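Cytolethal distending toxin subunit A (PDB 1SR4) probably pairs with CdtC as a lectin-like heterodimer that delivers the genotoxic subunit CdtB of the Haemophilus ducreyi toxin to host cells. Local coordinates at residues A69-W74 with S174-S179; I129-I132 with D136-A139; F142-T147 with V152-V157. All coordinates share one frame; numbering follows the deposited sequence.

Contact 1: A69-W74 with S174-S179; sequences ALLTVW and STVTLS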
loop_
_atom_site.group_PDB
_atom_site.type_symbol
_atom_site.label_atom_id
_atom_site.label_comp_id
_atom_site.label_asym_id
_atom_site.label_seq_id
_atom_site.Cartn_x
_atom_site.Cartn_y
_atom_site.Cartn_z
ATOM N N ALA A 69 -8.579 19.306 3.449
ATOM C CA ALA A 69 -9.136 19.811 2.203
ATOM C C ALA A 69 -8.745 18.878 1.067
ATOM O O ALA A 69 -7.601 18.425 0.991
ATOM C CB ALA A 69 -8.638 21.245 1.939
ATOM N N LEU A 70 -9.700 18.610 0.180
ATOM C CA LEU A 70 -9.503 17.686 -0.941
ATOM C C LEU A 70 -9.337 18.432 -2.279
ATOM O O LEU A 70 -10.110 19.341 -2.582
ATOM C CB LEU A 70 -10.721 16.755 -1.019
ATOM C CG LEU A 70 -11.211 16.164 0.311
ATOM C CD1 LEU A 70 -12.626 15.561 0.132
ATOM C CD2 LEU A 70 -10.226 15.126 0.796
ATOM N N LEU A 71 -8.320 18.067 -3.065
ATOM C CA LEU A 71 -8.126 18.708 -4.360
ATOM C C LEU A 71 -9.406 18.440 -5.157
ATOM O O LEU A 71 -9.825 17.290 -5.305
ATOM C CB LEU A 71 -6.947 18.095 -5.105
ATOM C CG LEU A 71 -6.700 18.811 -6.449
ATOM C CD1 LEU A 71 -6.181 20.264 -6.205
ATOM C CD2 LEU A 71 -5.688 18.019 -7.269
ATOM N N THR A 72 -10.016 19.491 -5.688
ATOM C CA THR A 72 -11.262 19.296 -6.415
ATOM C C THR A 72 -11.554 20.312 -7.515
ATOM O O THR A 72 -11.040 21.437 -7.520
ATOM C CB THR A 72 -12.442 19.347 -5.426
ATOM O OG1 THR A 72 -13.667 19.115 -6.111
ATOM C CG2 THR A 72 -12.501 20.711 -4.748
ATOM N N VAL A 73 -12.366 19.866 -8.462
ATOM C CA VAL A 73 -12.854 20.721 -9.527
ATOM C C VAL A 73 -13.852 21.612 -8.784
ATOM O O VAL A 73 -14.427 21.190 -7.774
ATOM C CB VAL A 73 -13.647 19.890 -10.569
ATOM C CG1 VAL A 73 -14.585 20.811 -11.393
ATOM C CG2 VAL A 73 -12.680 19.121 -11.465
ATOM N N TRP A 74 -14.019 22.857 -9.216
ATOM C CA TRP A 74 -15.032 23.705 -8.590
ATOM C C TRP A 74 -15.945 24.104 -9.765
ATOM O O TRP A 74 -17.038 23.566 -9.899
ATOM C CB TRP A 74 -14.430 24.937 -7.906
ATOM C CG TRP A 74 -15.488 25.775 -7.276
ATOM C CD1 TRP A 74 -16.348 25.404 -6.274
ATOM C CD2 TRP A 74 -15.867 27.099 -7.655
ATOM N NE1 TRP A 74 -17.241 26.418 -6.012
ATOM C CE2 TRP A 74 -16.970 27.470 -6.845
ATOM C CE3 TRP A 74 -15.387 28.011 -8.605
ATOM C CZ2 TRP A 74 -17.597 28.717 -6.958
ATOM C CZ3 TRP A 74 -16.016 29.256 -8.719
ATOM C CH2 TRP A 74 -17.107 29.593 -7.900
ATOM N N SER A 174 -8.752 26.005 0.487
ATOM C CA SER A 174 -7.339 26.310 0.450
ATOM C C SER A 174 -7.110 26.666 -1.012
ATOM O O SER A 174 -7.733 26.083 -1.909
ATOM C CB SER A 174 -6.499 25.085 0.827
ATOM O OG SER A 174 -6.490 24.899 2.234
ATOM N N THR A 175 -6.247 27.642 -1.254
ATOM C CA THR A 175 -5.911 28.069 -2.612
ATOM C C THR A 175 -4.765 27.174 -3.040
ATOM O O THR A 175 -3.803 26.996 -2.297
ATOM C CB THR A 175 -5.470 29.546 -2.606
ATOM O OG1 THR A 175 -6.516 30.326 -2.009
ATOM C CG2 THR A 175 -5.199 30.061 -4.026
ATOM N N VAL A 176 -4.870 26.612 -4.237
ATOM C CA VAL A 176 -3.860 25.684 -4.744
ATOM C C VAL A 176 -2.957 26.330 -5.794
ATOM O O VAL A 176 -3.427 26.821 -6.812
ATOM C CB VAL A 176 -4.552 24.444 -5.343
ATOM C CG1 VAL A 176 -3.517 23.436 -5.816
ATOM C CG2 VAL A 176 -5.488 23.810 -4.286
ATOM N N THR A 177 -1.656 26.309 -5.547
ATOM C CA THR A 177 -0.717 26.928 -6.467
ATOM C C THR A 177 0.446 25.995 -6.731
ATOM O O THR A 177 0.500 24.886 -6.193
ATOM C CB THR A 177 -0.143 28.233 -5.861
ATOM O OG1 THR A 177 0.493 27.933 -4.611
ATOM C CG2 THR A 177 -1.253 29.258 -5.594
ATOM N N LEU A 178 1.374 26.455 -7.565
ATOM C CA LEU A 178 2.584 25.709 -7.869
ATOM C C LEU A 178 3.754 26.602 -7.454
ATOM O O LEU A 178 3.779 27.788 -7.785
ATOM C CB LEU A 178 2.677 25.415 -9.363
ATOM C CG LEU A 178 1.702 24.368 -9.891
ATOM C CD1 LEU A 178 1.842 24.240 -11.403
ATOM C CD2 LEU A 178 2.009 23.033 -9.202
ATOM N N SER A 179 4.701 26.058 -6.698
ATOM C CA SER A 179 5.863 26.850 -6.296
ATOM C C SER A 179 7.072 25.949 -6.074
ATOM O O SER A 179 6.978 24.723 -6.197
ATOM C CB SER A 179 5.561 27.681 -5.033
ATOM O OG SER A 179 5.222 26.847 -3.943
#
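Leu-71 and Val-176 supply the apolar half of this small, buried contact in a beta-trefoil lectin fold. The methyl CD1 of Leu-71 faces the fork of Val-176, 4.1 Å from its CG2 and only slightly farther from its CG1, and the two side chains cross at about a right angle. The CB of Leu-71 does not itself head for the other strand; it is the branch, with CG opposite the backbone N (chi1 -178°), that brings CD1 over. The branched end of a leucine, set out beyond CB, helps to cross the 8.2 Å between the CA atoms of Leu-71 and Val-176, and a beta-branched valine offers a broad, rigid surface to meet it.

The second meeting is of a methyl with a hydroxyl. CB of Ala-69 lies 4.2 Å from OG of Ser-174, a van der Waals touch between small residues where the CA atoms come within 7.0 Å. That OG is buried but satisfied, being hydrogen-bonded to the backbone O of Asn-166 and to ND2 of Asn-67.

Strand 69-73 pairs with 82-86 and strand 176-179 with 162-165, so 69-74 and 174-179 meet through side chains, although the backbone of Ser-174 bonds to Ala-84 of strand 82-86. Leu-71 also packs on Leu-63 of strand 62-65 and Leu-82 of strand 82-86, while Val-176 rests on Val-163 of strand 162-165.

Contact 2: I129-I132 with D136-A139; sequences IHDI and DKLA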
loop_
_atom_site.group_PDB
_atom_site.type_symbol
_atom_site.label_atom_id
_atom_site.label_comp_id
_atom_site.label_asym_id
_atom_site.label_seq_id
_atom_site.Cartn_x
_atom_site.Cartn_y
_atom_site.Cartn_z
ATOM N N ILE A 129 -5.485 23.115 -13.268
ATOM C CA ILE A 129 -6.805 23.223 -13.886
ATOM C C ILE A 129 -7.143 21.788 -14.245
ATOM O O ILE A 129 -6.386 20.884 -13.908
ATOM C CB ILE A 129 -6.772 24.058 -15.194
ATOM C CG1 ILE A 129 -5.882 23.366 -16.235
ATOM C CG2 ILE A 129 -6.310 25.485 -14.895
ATOM C CD1 ILE A 129 -5.859 24.060 -17.606
ATOM N N HIS A 130 -8.285 21.570 -14.887
ATOM C CA HIS A 130 -8.637 20.242 -15.364
ATOM C C HIS A 130 -8.970 20.453 -16.842
ATOM O O HIS A 130 -9.538 21.486 -17.211
ATOM C CB HIS A 130 -9.823 19.634 -14.579
ATOM C CG HIS A 130 -11.130 20.343 -14.770
ATOM N ND1 HIS A 130 -12.166 19.809 -15.504
ATOM C CD2 HIS A 130 -11.584 21.522 -14.282
ATOM C CE1 HIS A 130 -13.204 20.626 -15.460
ATOM N NE2 HIS A 130 -12.876 21.674 -14.726
ATOM N N ASP A 131 -8.571 19.513 -17.695
ATOM C CA ASP A 131 -8.835 19.624 -19.131
ATOM C C ASP A 131 -8.840 18.239 -19.755
ATOM O O ASP A 131 -8.531 17.233 -19.089
ATOM C CB ASP A 131 -7.770 20.495 -19.817
ATOM C CG ASP A 131 -8.247 21.083 -21.160
ATOM O OD1 ASP A 131 -9.421 20.902 -21.540
ATOM O OD2 ASP A 131 -7.438 21.751 -21.828
ATOM N N ILE A 132 -9.193 18.192 -21.035
ATOM C CA ILE A 132 -9.250 16.939 -21.764
ATOM C C ILE A 132 -7.952 16.165 -21.582
ATOM O O ILE A 132 -6.861 16.705 -21.721
ATOM C CB ILE A 132 -9.527 17.211 -23.264
ATOM C CG1 ILE A 132 -10.914 17.856 -23.398
ATOM C CG2 ILE A 132 -9.498 15.908 -24.066
ATOM C CD1 ILE A 132 -11.039 18.812 -24.559
ATOM N N ASP A 136 -0.151 12.489 -24.104
ATOM C CA ASP A 136 0.958 13.218 -24.704
ATOM C C ASP A 136 1.186 14.600 -24.107
ATOM O O ASP A 136 2.054 15.341 -24.561
ATOM C CB ASP A 136 0.753 13.340 -26.212
ATOM C CG ASP A 136 0.713 11.989 -26.890
ATOM O OD1 ASP A 136 1.589 11.154 -26.582
ATOM O OD2 ASP A 136 -0.186 11.759 -27.723
ATOM N N LYS A 137 0.406 14.955 -23.093
ATOM C CA LYS A 137 0.585 16.259 -22.461
ATOM C C LYS A 137 1.392 16.105 -21.169
ATOM O O LYS A 137 0.878 15.608 -20.157
ATOM C CB LYS A 137 -0.775 16.899 -22.148
ATOM C CG LYS A 137 -1.590 17.340 -23.370
ATOM C CD LYS A 137 -2.962 17.872 -22.941
ATOM C CE LYS A 137 -3.924 18.055 -24.136
ATOM N NZ LYS A 137 -5.344 18.297 -23.707
ATOM N N LEU A 138 2.653 16.530 -21.205
ATOM C CA LEU A 138 3.517 16.438 -20.035
ATOM C C LEU A 138 2.930 17.195 -18.839
ATOM O O LEU A 138 3.120 16.792 -17.689
ATOM C CB LEU A 138 4.910 16.990 -20.367
ATOM C CG LEU A 138 6.042 16.590 -19.417
ATOM C CD1 LEU A 138 6.197 15.062 -19.441
ATOM C CD2 LEU A 138 7.357 17.266 -19.835
ATOM N N ALA A 139 2.216 18.290 -19.106
ATOM C CA ALA A 139 1.610 19.084 -18.024
ATOM C C ALA A 139 0.573 18.304 -17.201
ATOM O O ALA A 139 0.174 18.746 -16.120
ATOM C CB ALA A 139 0.972 20.366 -18.587
HETATM O O HOH W 1 -4.760 20.634 -22.294
#
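Lys-137 reaches back to the backbone of Ile-132, bridging a turn of the beta-trefoil that leads from strand 127-131 to the short 3-10 segment beginning at Leu-138. The CA atoms of Ile-132 and Lys-137 are 9.9 Å apart, a gap that a lysine can span. With CG opposite its carbonyl carbon (chi1 -69°) and the rest of the chain extended, Lys-137 carries its ammonium group across the turn.

The close part of the contact centres on a carbonyl. NZ of Lys-137 donates to O of Ile-132 at 3.0 Å, and the donor stands 31° off the carbonyl plane. NE2 of Gln-140 bonds to the same oxygen, so two side chains grip it and tie Ile-132 to the residues that follow. Gln-140, two places before Phe-142, recalls the Gln-X-Trp signature of ricin-type lectins. Beside this lies the carboxylate of buried Asp-131: its OD1 receives a weak hydrogen bond from the backbone N of Ile-132, and its OD2 forms a salt bridge with NH1 of Arg-79.

The other side is looser. Ile-132 is exposed; its CB lies 4.3 Å from NZ of Lys-137, but the end of the side chain leads away, and part of it rests on Lys-78. The charges of Asp-131 and Lys-137 face each other beyond salt-bridge range, OD2 to NZ being 4.5 Å, although their attraction probably still helps to hold the lysine in place. A water fills the interval: it donates to OD2 of Asp-131 at 2.9 Å and accepts from NZ of Lys-137 at 2.8 Å.

Contact 3: F142-T147 with V152-V157; sequences FELLPT and VVIKSV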
loop_
_atom_site.group_PDB
_atom_site.type_symbol
_atom_site.label_atom_id
_atom_site.label_comp_id
_atom_site.label_asym_id
_atom_site.label_seq_id
_atom_site.Cartn_x
_atom_site.Cartn_y
_atom_site.Cartn_z
ATOM N N PHE A 142 2.546 13.944 -13.261
ATOM C CA PHE A 142 3.090 14.364 -11.979
ATOM C C PHE A 142 3.961 13.293 -11.331
ATOM O O PHE A 142 3.717 12.096 -11.470
ATOM C CB PHE A 142 1.944 14.721 -11.014
ATOM C CG PHE A 142 1.096 15.875 -11.476
ATOM C CD1 PHE A 142 1.384 17.176 -11.067
ATOM C CD2 PHE A 142 0.043 15.670 -12.356
ATOM C CE1 PHE A 142 0.638 18.256 -11.526
ATOM C CE2 PHE A 142 -0.708 16.748 -12.825
ATOM C CZ PHE A 142 -0.404 18.051 -12.404
ATOM N N GLU A 143 5.001 13.741 -10.643
ATOM C CA GLU A 143 5.880 12.837 -9.921
ATOM C C GLU A 143 5.520 13.018 -8.451
ATOM O O GLU A 143 5.519 14.137 -7.947
ATOM C CB GLU A 143 7.360 13.202 -10.130
ATOM C CG GLU A 143 8.292 12.350 -9.251
ATOM C CD GLU A 143 9.784 12.482 -9.580
ATOM O OE1 GLU A 143 10.303 13.620 -9.649
ATOM O OE2 GLU A 143 10.439 11.425 -9.748
ATOM N N LEU A 144 5.184 11.941 -7.758
ATOM C CA LEU A 144 4.873 12.074 -6.338
ATOM C C LEU A 144 6.110 11.632 -5.582
ATOM O O LEU A 144 6.610 10.525 -5.779
ATOM C CB LEU A 144 3.659 11.223 -5.952
ATOM C CG LEU A 144 2.295 11.873 -6.227
ATOM C CD1 LEU A 144 2.172 12.220 -7.707
ATOM C CD2 LEU A 144 1.178 10.929 -5.793
ATOM N N LEU A 145 6.608 12.521 -4.736
ATOM C CA LEU A 145 7.806 12.285 -3.953
ATOM C C LEU A 145 7.416 11.914 -2.521
ATOM O O LEU A 145 6.833 12.713 -1.796
ATOM C CB LEU A 145 8.658 13.557 -3.946
ATOM C CG LEU A 145 8.778 14.369 -5.253
ATOM C CD1 LEU A 145 9.418 15.726 -4.956
ATOM C CD2 LEU A 145 9.599 13.610 -6.275
ATOM N N PRO A 146 7.745 10.699 -2.092
ATOM C CA PRO A 146 7.393 10.300 -0.725
ATOM C C PRO A 146 8.174 11.084 0.318
ATOM O O PRO A 146 9.308 11.491 0.068
ATOM C CB PRO A 146 7.734 8.805 -0.704
ATOM C CG PRO A 146 8.948 8.733 -1.615
ATOM C CD PRO A 146 8.545 9.663 -2.775
ATOM N N THR A 147 7.555 11.317 1.474
ATOM C CA THR A 147 8.223 12.025 2.566
ATOM C C THR A 147 8.460 10.961 3.630
ATOM O O THR A 147 7.916 9.853 3.524
ATOM C CB THR A 147 7.342 13.107 3.188
ATOM O OG1 THR A 147 6.269 12.487 3.906
ATOM C CG2 THR A 147 6.774 14.033 2.113
ATOM N N VAL A 152 2.990 12.501 0.686
ATOM C CA VAL A 152 3.702 12.745 -0.567
ATOM C C VAL A 152 3.672 14.221 -0.962
ATOM O O VAL A 152 2.812 14.987 -0.520
ATOM C CB VAL A 152 3.095 11.952 -1.773
ATOM C CG1 VAL A 152 3.201 10.447 -1.553
ATOM C CG2 VAL A 152 1.626 12.365 -1.998
ATOM N N VAL A 153 4.637 14.614 -1.781
ATOM C CA VAL A 153 4.671 15.964 -2.321
ATOM C C VAL A 153 4.385 15.727 -3.806
ATOM O O VAL A 153 4.899 14.764 -4.394
ATOM C CB VAL A 153 6.044 16.631 -2.069
ATOM C CG1 VAL A 153 6.261 17.826 -3.005
ATOM C CG2 VAL A 153 6.067 17.135 -0.642
ATOM N N ILE A 154 3.530 16.556 -4.399
ATOM C CA ILE A 154 3.148 16.385 -5.802
ATOM C C ILE A 154 3.888 17.379 -6.693
ATOM O O ILE A 154 3.674 18.589 -6.609
ATOM C CB ILE A 154 1.648 16.581 -5.967
ATOM C CG1 ILE A 154 0.896 15.632 -5.015
ATOM C CG2 ILE A 154 1.258 16.331 -7.406
ATOM C CD1 ILE A 154 -0.624 15.850 -4.976
ATOM N N LYS A 155 4.753 16.854 -7.551
ATOM C CA LYS A 155 5.559 17.703 -8.418
ATOM C C LYS A 155 5.132 17.691 -9.881
ATOM O O LYS A 155 5.054 16.630 -10.515
ATOM C CB LYS A 155 7.026 17.271 -8.307
ATOM C CG LYS A 155 8.027 18.204 -8.965
ATOM C CD LYS A 155 9.434 17.673 -8.728
ATOM C CE LYS A 155 10.501 18.668 -9.163
ATOM N NZ LYS A 155 11.865 18.069 -9.008
ATOM N N SER A 156 4.835 18.875 -10.406
ATOM C CA SER A 156 4.475 19.004 -11.812
ATOM C C SER A 156 5.748 18.688 -12.596
ATOM O O SER A 156 6.801 19.299 -12.369
ATOM C CB SER A 156 4.033 20.435 -12.132
ATOM O OG SER A 156 4.043 20.650 -13.542
ATOM N N VAL A 157 5.675 17.734 -13.511
ATOM C CA VAL A 157 6.862 17.406 -14.290
ATOM C C VAL A 157 7.146 18.484 -15.339
ATOM O O VAL A 157 8.302 18.834 -15.583
ATOM C CB VAL A 157 6.715 16.045 -14.982
ATOM C CG1 VAL A 157 7.905 15.803 -15.909
ATOM C CG2 VAL A 157 6.624 14.937 -13.922
#
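Phe-142 opens the first strand of an antiparallel beta hairpin, a building unit of the beta-trefoil, opposite Ser-156 in a non-hydrogen-bonded pair. With CG opposite the carbonyl carbon (chi1 -62°), its ring reaches over the neighbouring strand, where CD1 lies 3.7 Å from CA of Ser-156 and 3.8 Å from CG2 of Ile-154. The small serine leaves room for the ring, which packs beyond the hairpin on Val-121.

Glu-143 turns to the other face, in a hydrogen-bonded pair with Lys-155. Its N donates to O of Lys-155 at 2.9 Å, in the carbonyl plane, and its O accepts from N of Lys-155. Both side chains are extended; OE1 of Glu-143 and NZ of Lys-155, 4.8 Å apart, are too far for a salt bridge, though the opposite charges probably attract weakly.

Leu-144 returns to the face of Phe-142. It lies side by side with Ile-154, CG to CG1 4.2 Å, while its CD2 meets CG2 of Val-152 at 4.1 Å; Leu-195 lies against both Leu-144 and Val-152. Leu-145 repeats the paired backbone bonds, with its N 2.8 Å from O of Val-153 and its O accepting from N of Val-153. Its CD1 approaches CG1 of Val-153.

Pro-146, lacking an N-H, fits the non-hydrogen-bonded pair with Val-152, and its backbone hydrogen-bonds to the CdtC chain. Thr-147 then leaves the strand, its CG2 touching Val-153 and its OG1 hydrogen-bonded to Ser-149 OG and Ala-151 O within the turn.

A backbone ladder thus holds two faces of different chemistry. On the mostly hydrophobic one, the Phe-142 end packs inside the fold, while Leu-144 and Pro-146 meet Leu-241 and Phe-253 of the CdtB chain. The other mixes leucine and valine with charge, and Leu-145 and Val-153 pack on Ile-155 of the CdtC chain.

From the N terminus, the chain first enters contact 1 at 69-74, but that loop closes only at 174-179, about a hundred residues later. Contacts 2 and 3 both nest inside it and follow each other in series; none crosses another. Contact 1 joins the early hairpin 69-86 to the late one 162-179. Contact 2 closes a short turn and braces the passage from hairpin 120-131 to hairpin 142-156, which contact 3 forms. Neighbours also touch directly: Val-73 packs on His-130 between contacts 1 and 2, and Leu-138 on Val-157 between contacts 2 and 3. The centres of the three contacts lie about 15 to 16 Å apart.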